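Local atomic coordinates of syndapin (Drosophila melanogaster, PDB entry 3I2W), a protein that probably takes part in endocytosis and the internalisation of plasma membrane proteins, binding phospholipids as a homodimer through its F-BAR domain, the part crystallised here. Residues 122-127 / 211-217; 31-35 / 90-95. The contacts are given in a common frame with arbitrary orientation. Residue numbers count along the deposited sequence, not the author numbering.

How the contacts relate
Both contacts are buried, antiparallel helix pairs inside the elongated F-BAR domain, but they join different helices: contact 2 links helix 11-58 to helix 63-105, and contact 1 links helix 114-159 to helix 169-240. Their centres lie about 37 Å apart and their nearest atoms about 23 Å; along the chain contact 2 closes before contact 1 opens. Contact 1 is built on an aromatic ring, a selenomethionine and a valine, with residues of the N-terminal region against it. Contact 2 uses aliphatic side chains, a cysteine and amides. Arg-34, and Glu-33 beside it, form salt bridges with the second subunit, whereas at contact 1 Thr-212 and Phe-215 pack against Ile-277 and Gly-276 of that subunit.

Contact 1 (122-127 / 211-217); sequences LFKKAQ and MTSVFEK
Two alpha-helical segments, 122-127 and 211-217, run antiparallel at 169°, their axes 9.5 Å apart at closest approach. The register sets Phe-123 CA 6.3 Å from Val-214 CA, and Ala-126 CA 6.0 Å from Met-211 CA. Leu-122 (chi1 t, chi2 p) points toward the partner, placing CD2 3.8 Å from Val-214 CG2 and 3.7 Å from Lys-217 CD, the aliphatic part of a lysine at the exposed margin. The Phe-123 ring, chi1 -93°, takes Val-214 CG1 over one face, a CH-pi contact 3.3 Å from the centroid; at its edge Met-211, a selenomethionine (chi1 and chi2 m), brings SE 3.6 Å from Phe-123 CD1 and 5.0 Å from the centroid, a Met-aromatic contact. Tyr-10 also stacks on this ring. A short side chain suits Ala-126, at the closer CA pairing; its CB lies 4.2 Å from Val-214 CG2. Gln-127 spends its amide on Tyr-207 and Gly-8. Such apolar, near-antiparallel packing of long helices is characteristic of the F-BAR helical bundle.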
loop_
_atom_site.group_PDB
_atom_site.type_symbol
_atom_site.label_atom_id
_atom_site.label_comp_id
_atom_site.label_asym_id
_atom_site.label_seq_id
_atom_site.Cartn_x
_atom_site.Cartn_y
_atom_site.Cartn_z
ATOM N N LEU B 122 24.645 30.650 -23.902
ATOM C CA LEU B 122 26.022 30.783 -23.591
ATOM C C LEU B 122 26.813 29.855 -24.473
ATOM O O LEU B 122 27.896 30.218 -24.891
ATOM C CB LEU B 122 26.233 30.479 -22.143
ATOM C CG LEU B 122 27.570 30.880 -21.601
ATOM C CD1 LEU B 122 27.627 32.373 -21.582
ATOM C CD2 LEU B 122 27.723 30.334 -20.204
ATOM N N PHE B 123 26.297 28.667 -24.769
ATOM C CA PHE B 123 26.985 27.744 -25.664
ATOM C C PHE B 123 27.009 28.321 -27.069
ATOM O O PHE B 123 27.968 28.171 -27.820
ATOM C CB PHE B 123 26.236 26.449 -25.777
ATOM C CG PHE B 123 26.674 25.396 -24.828
ATOM C CD1 PHE B 123 27.960 24.868 -24.881
ATOM C CD2 PHE B 123 25.786 24.878 -23.901
ATOM C CE1 PHE B 123 28.346 23.862 -24.016
ATOM C CE2 PHE B 123 26.185 23.873 -23.051
ATOM C CZ PHE B 123 27.462 23.358 -23.114
ATOM N N LYS B 124 25.914 28.955 -27.444
ATOM C CA LYS B 124 25.769 29.372 -28.789
ATOM C C LYS B 124 26.822 30.419 -28.991
ATOM O O LYS B 124 27.448 30.443 -30.008
ATOM C CB LYS B 124 24.364 29.906 -29.017
ATOM C CG LYS B 124 23.983 30.096 -30.444
ATOM C CD LYS B 124 22.815 31.027 -30.551
ATOM C CE LYS B 124 22.557 31.384 -32.008
ATOM N NZ LYS B 124 22.224 30.141 -32.796
ATOM N N LYS B 125 27.047 31.264 -27.992
ATOM C CA LYS B 125 28.030 32.328 -28.078
ATOM C C LYS B 125 29.417 31.707 -28.122
ATOM O O LYS B 125 30.192 31.903 -29.023
ATOM C CB LYS B 125 27.898 33.168 -26.856
ATOM C CG LYS B 125 27.915 34.661 -27.143
ATOM C CD LYS B 125 28.345 35.452 -25.906
ATOM C CE LYS B 125 29.611 34.837 -25.360
ATOM N NZ LYS B 125 30.285 35.874 -24.591
ATOM N N ALA B 126 29.720 30.910 -27.136
ATOM C CA ALA B 126 30.888 30.094 -27.179
ATOM C C ALA B 126 31.162 29.391 -28.516
ATOM O O ALA B 126 32.293 29.089 -28.779
ATOM C CB ALA B 126 30.787 29.088 -26.084
ATOM N N GLN B 127 30.166 29.080 -29.352
ATOM C CA GLN B 127 30.423 28.216 -30.515
ATOM C C GLN B 127 30.450 29.040 -31.787
ATOM O O GLN B 127 31.022 28.610 -32.799
ATOM C CB GLN B 127 29.354 27.140 -30.619
ATOM C CG GLN B 127 29.657 26.031 -31.577
ATOM C CD GLN B 127 28.590 24.961 -31.597
ATOM O OE1 GLN B 127 27.396 25.212 -31.897
ATOM N NE2 GLN B 127 29.019 23.722 -31.313
HETATM N N MSE B 211 33.946 25.896 -24.939
HETATM C CA MSE B 211 32.912 24.995 -24.650
HETATM C C MSE B 211 33.138 24.299 -23.243
HETATM O O MSE B 211 32.186 24.103 -22.485
HETATM C CB MSE B 211 32.683 24.047 -25.824
HETATM C CG MSE B 211 32.270 24.692 -27.156
HETATM SE SE MSE B 211 30.537 25.122 -27.424
HETATM C CE MSE B 211 30.732 26.765 -27.197
ATOM N N THR B 212 34.377 23.990 -22.849
ATOM C CA THR B 212 34.625 23.257 -21.609
ATOM C C THR B 212 34.116 24.031 -20.418
ATOM O O THR B 212 33.673 23.510 -19.412
ATOM C CB THR B 212 36.067 23.020 -21.507
ATOM O OG1 THR B 212 36.451 22.311 -22.688
ATOM C CG2 THR B 212 36.425 22.119 -20.346
ATOM N N SER B 213 34.093 25.314 -20.584
ATOM C CA SER B 213 33.897 26.155 -19.498
ATOM C C SER B 213 32.412 26.227 -19.291
ATOM O O SER B 213 31.950 26.252 -18.163
ATOM C CB SER B 213 34.483 27.477 -19.886
ATOM O OG SER B 213 34.086 28.419 -18.959
ATOM N N VAL B 214 31.666 26.274 -20.391
ATOM C CA VAL B 214 30.188 26.317 -20.374
ATOM C C VAL B 214 29.658 24.979 -19.927
ATOM O O VAL B 214 28.717 24.936 -19.170
ATOM C CB VAL B 214 29.603 26.626 -21.745
ATOM C CG1 VAL B 214 28.125 26.561 -21.706
ATOM C CG2 VAL B 214 29.971 27.999 -22.135
ATOM N N PHE B 215 30.287 23.897 -20.375
ATOM C CA PHE B 215 29.850 22.570 -20.062
ATOM C C PHE B 215 29.953 22.326 -18.589
ATOM O O PHE B 215 29.126 21.656 -18.006
ATOM C CB PHE B 215 30.755 21.580 -20.735
ATOM C CG PHE B 215 30.367 20.149 -20.514
ATOM C CD1 PHE B 215 29.214 19.626 -21.086
ATOM C CD2 PHE B 215 31.178 19.308 -19.785
ATOM C CE1 PHE B 215 28.862 18.308 -20.897
ATOM C CE2 PHE B 215 30.863 17.955 -19.633
ATOM C CZ PHE B 215 29.708 17.460 -20.165
ATOM N N GLU B 216 30.980 22.874 -17.971
ATOM C CA GLU B 216 31.227 22.529 -16.603
ATOM C C GLU B 216 30.261 23.303 -15.714
ATOM O O GLU B 216 29.897 22.810 -14.623
ATOM C CB GLU B 216 32.703 22.671 -16.233
ATOM C CG GLU B 216 33.544 21.421 -16.593
ATOM C CD GLU B 216 33.073 20.107 -15.906
ATOM O OE1 GLU B 216 32.604 20.193 -14.735
ATOM O OE2 GLU B 216 33.167 18.985 -16.524
ATOM N N LYS B 217 29.808 24.466 -16.176
ATOM C CA LYS B 217 28.748 25.163 -15.497
ATOM C C LYS B 217 27.528 24.236 -15.353
ATOM O O LYS B 217 26.800 24.258 -14.317
ATOM C CB LYS B 217 28.334 26.407 -16.267
ATOM C CG LYS B 217 29.119 27.679 -15.937
ATOM C CD LYS B 217 28.997 28.781 -17.043
ATOM C CE LYS B 217 29.715 30.164 -16.692
ATOM N NZ LYS B 217 31.194 29.867 -16.568
#

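Contact 2 (31-35 / 90-95); sequences IQERA and LCNDVN
Segments 31-35 and 90-95 are helical and antiparallel, crossing at 159° with axes 10.0 Å apart at closest approach. CA atoms pair Gln-32 with Cys-91 at 6.6 Å and Ala-35 with Leu-90 at 6.4 Å. Segment 90-95 contains a wider pi-type turn: Asn-95 N donates to Leu-90 O at 2.8 Å, while the bond from Val-94 N to the same oxygen is weak, at 3.3 Å.

Apolar packing dominates. The branched side chain of Ile-31 (m, t) sits between the helices, CG2 3.8 Å from Leu-90 CB and CD1 4.0 Å from Val-94 CG1. Compact Ala-35 sets CB 4.1 Å from Leu-90 CD1 and 3.9 Å from Cys-91 SG. Leu-90 and Val-94 also touch helix 169-240.

Across the two segments the amides meet the partner only at contact distance, Asn-95 OD1 3.5 Å from Ile-31 CB and Gln-32 NE2 3.9 Å from Cys-91 SG, but Asn-95 ND2 bonds to Gln-28 O on helix 11-58, tying the helix pair just beyond the segment.

Arg-34 CG lies 4.0 Å from Leu-90 CD1, while its guanidinium bridges Glu-38 and Glu-75 of the second subunit. The chemistry implies a mainly apolar seam with one buried amide tie, beside charges paired largely across the dimer.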
loop_
_atom_site.group_PDB
_atom_site.type_symbol
_atom_site.label_atom_id
_atom_site.label_comp_id
_atom_site.label_asym_id
_atom_site.label_seq_id
_atom_site.Cartn_x
_atom_site.Cartn_y
_atom_site.Cartn_z
ATOM N N ILE B 31 6.106 10.000 -5.082
ATOM C CA ILE B 31 5.952 9.943 -3.648
ATOM C C ILE B 31 4.491 10.125 -3.295
ATOM O O ILE B 31 3.951 9.385 -2.488
ATOM C CB ILE B 31 6.854 11.018 -3.005
ATOM C CG1 ILE B 31 8.282 10.520 -3.043
ATOM C CG2 ILE B 31 6.415 11.400 -1.610
ATOM C CD1 ILE B 31 9.253 11.607 -3.066
ATOM N N GLN B 32 3.834 11.106 -3.903
ATOM C CA GLN B 32 2.456 11.406 -3.576
ATOM C C GLN B 32 1.670 10.117 -3.768
ATOM O O GLN B 32 0.818 9.747 -2.946
ATOM C CB GLN B 32 1.929 12.497 -4.484
ATOM C CG GLN B 32 0.431 12.803 -4.350
ATOM C CD GLN B 32 0.116 13.707 -3.142
ATOM O OE1 GLN B 32 0.560 14.887 -3.061
ATOM N NE2 GLN B 32 -0.637 13.163 -2.188
ATOM N N GLU B 33 2.008 9.407 -4.842
ATOM C CA GLU B 33 1.325 8.201 -5.162
ATOM C C GLU B 33 1.465 7.158 -4.093
ATOM O O GLU B 33 0.469 6.578 -3.724
ATOM C CB GLU B 33 1.670 7.718 -6.547
ATOM C CG GLU B 33 0.597 8.230 -7.511
ATOM C CD GLU B 33 0.855 8.066 -9.019
ATOM O OE1 GLU B 33 1.373 7.036 -9.468
ATOM O OE2 GLU B 33 0.475 8.992 -9.778
ATOM N N ARG B 34 2.659 6.930 -3.563
ATOM C CA ARG B 34 2.858 5.987 -2.489
ATOM C C ARG B 34 2.050 6.424 -1.282
ATOM O O ARG B 34 1.443 5.624 -0.589
ATOM C CB ARG B 34 4.335 5.986 -2.134
ATOM C CG ARG B 34 4.783 5.122 -0.941
ATOM C CD ARG B 34 4.244 3.716 -1.013
ATOM N NE ARG B 34 4.766 2.906 0.051
ATOM C CZ ARG B 34 5.904 2.238 0.002
ATOM N NH1 ARG B 34 6.650 2.267 -1.077
ATOM N NH2 ARG B 34 6.289 1.524 1.042
ATOM N N ALA B 35 2.079 7.718 -1.009
ATOM C CA ALA B 35 1.266 8.322 0.049
ATOM C C ALA B 35 -0.184 7.978 -0.050
ATOM O O ALA B 35 -0.855 7.912 0.938
ATOM C CB ALA B 35 1.414 9.815 -0.002
ATOM N N LEU B 90 5.514 11.838 4.129
ATOM C CA LEU B 90 5.929 11.867 2.739
ATOM C C LEU B 90 5.457 13.176 2.182
ATOM O O LEU B 90 6.194 13.850 1.503
ATOM C CB LEU B 90 5.338 10.735 1.930
ATOM C CG LEU B 90 5.761 9.311 2.245
ATOM C CD1 LEU B 90 4.935 8.391 1.421
ATOM C CD2 LEU B 90 7.206 9.019 2.020
ATOM N N CYS B 91 4.241 13.582 2.487
ATOM C CA CYS B 91 3.802 14.831 1.914
ATOM C C CYS B 91 4.300 16.096 2.498
ATOM O O CYS B 91 4.280 17.071 1.801
ATOM C CB CYS B 91 2.300 14.940 1.794
ATOM S SG CYS B 91 1.755 13.596 0.852
ATOM N N ASN B 92 4.694 16.166 3.746
ATOM C CA ASN B 92 5.044 17.496 4.231
ATOM C C ASN B 92 6.454 17.577 4.666
ATOM O O ASN B 92 6.936 18.662 4.779
ATOM C CB ASN B 92 4.183 18.002 5.390
ATOM C CG ASN B 92 2.711 17.595 5.286
ATOM O OD1 ASN B 92 2.102 17.747 4.251
ATOM N ND2 ASN B 92 2.149 17.081 6.383
ATOM N N ASP B 93 7.112 16.467 4.985
ATOM C CA ASP B 93 8.566 16.510 5.090
ATOM C C ASP B 93 9.167 16.433 3.658
ATOM O O ASP B 93 9.986 17.272 3.270
ATOM C CB ASP B 93 9.158 15.417 6.008
ATOM C CG ASP B 93 8.812 15.604 7.544
ATOM O OD1 ASP B 93 8.396 16.719 7.994
ATOM O OD2 ASP B 93 8.989 14.597 8.311
ATOM N N VAL B 94 8.758 15.456 2.862
ATOM C CA VAL B 94 9.521 15.176 1.683
ATOM C C VAL B 94 9.008 15.929 0.465
ATOM O O VAL B 94 9.740 16.690 -0.145
ATOM C CB VAL B 94 9.605 13.683 1.442
ATOM C CG1 VAL B 94 10.518 13.393 0.278
ATOM C CG2 VAL B 94 10.144 13.008 2.683
ATOM N N ASN B 95 7.749 15.764 0.103
ATOM C CA ASN B 95 7.356 16.391 -1.120
ATOM C C ASN B 95 7.568 17.914 -1.129
ATOM O O ASN B 95 8.038 18.417 -2.085
ATOM C CB ASN B 95 5.981 15.931 -1.614
ATOM C CG ASN B 95 6.085 14.878 -2.694
ATOM O OD1 ASN B 95 7.177 14.496 -3.096
ATOM N ND2 ASN B 95 4.957 14.350 -3.128
#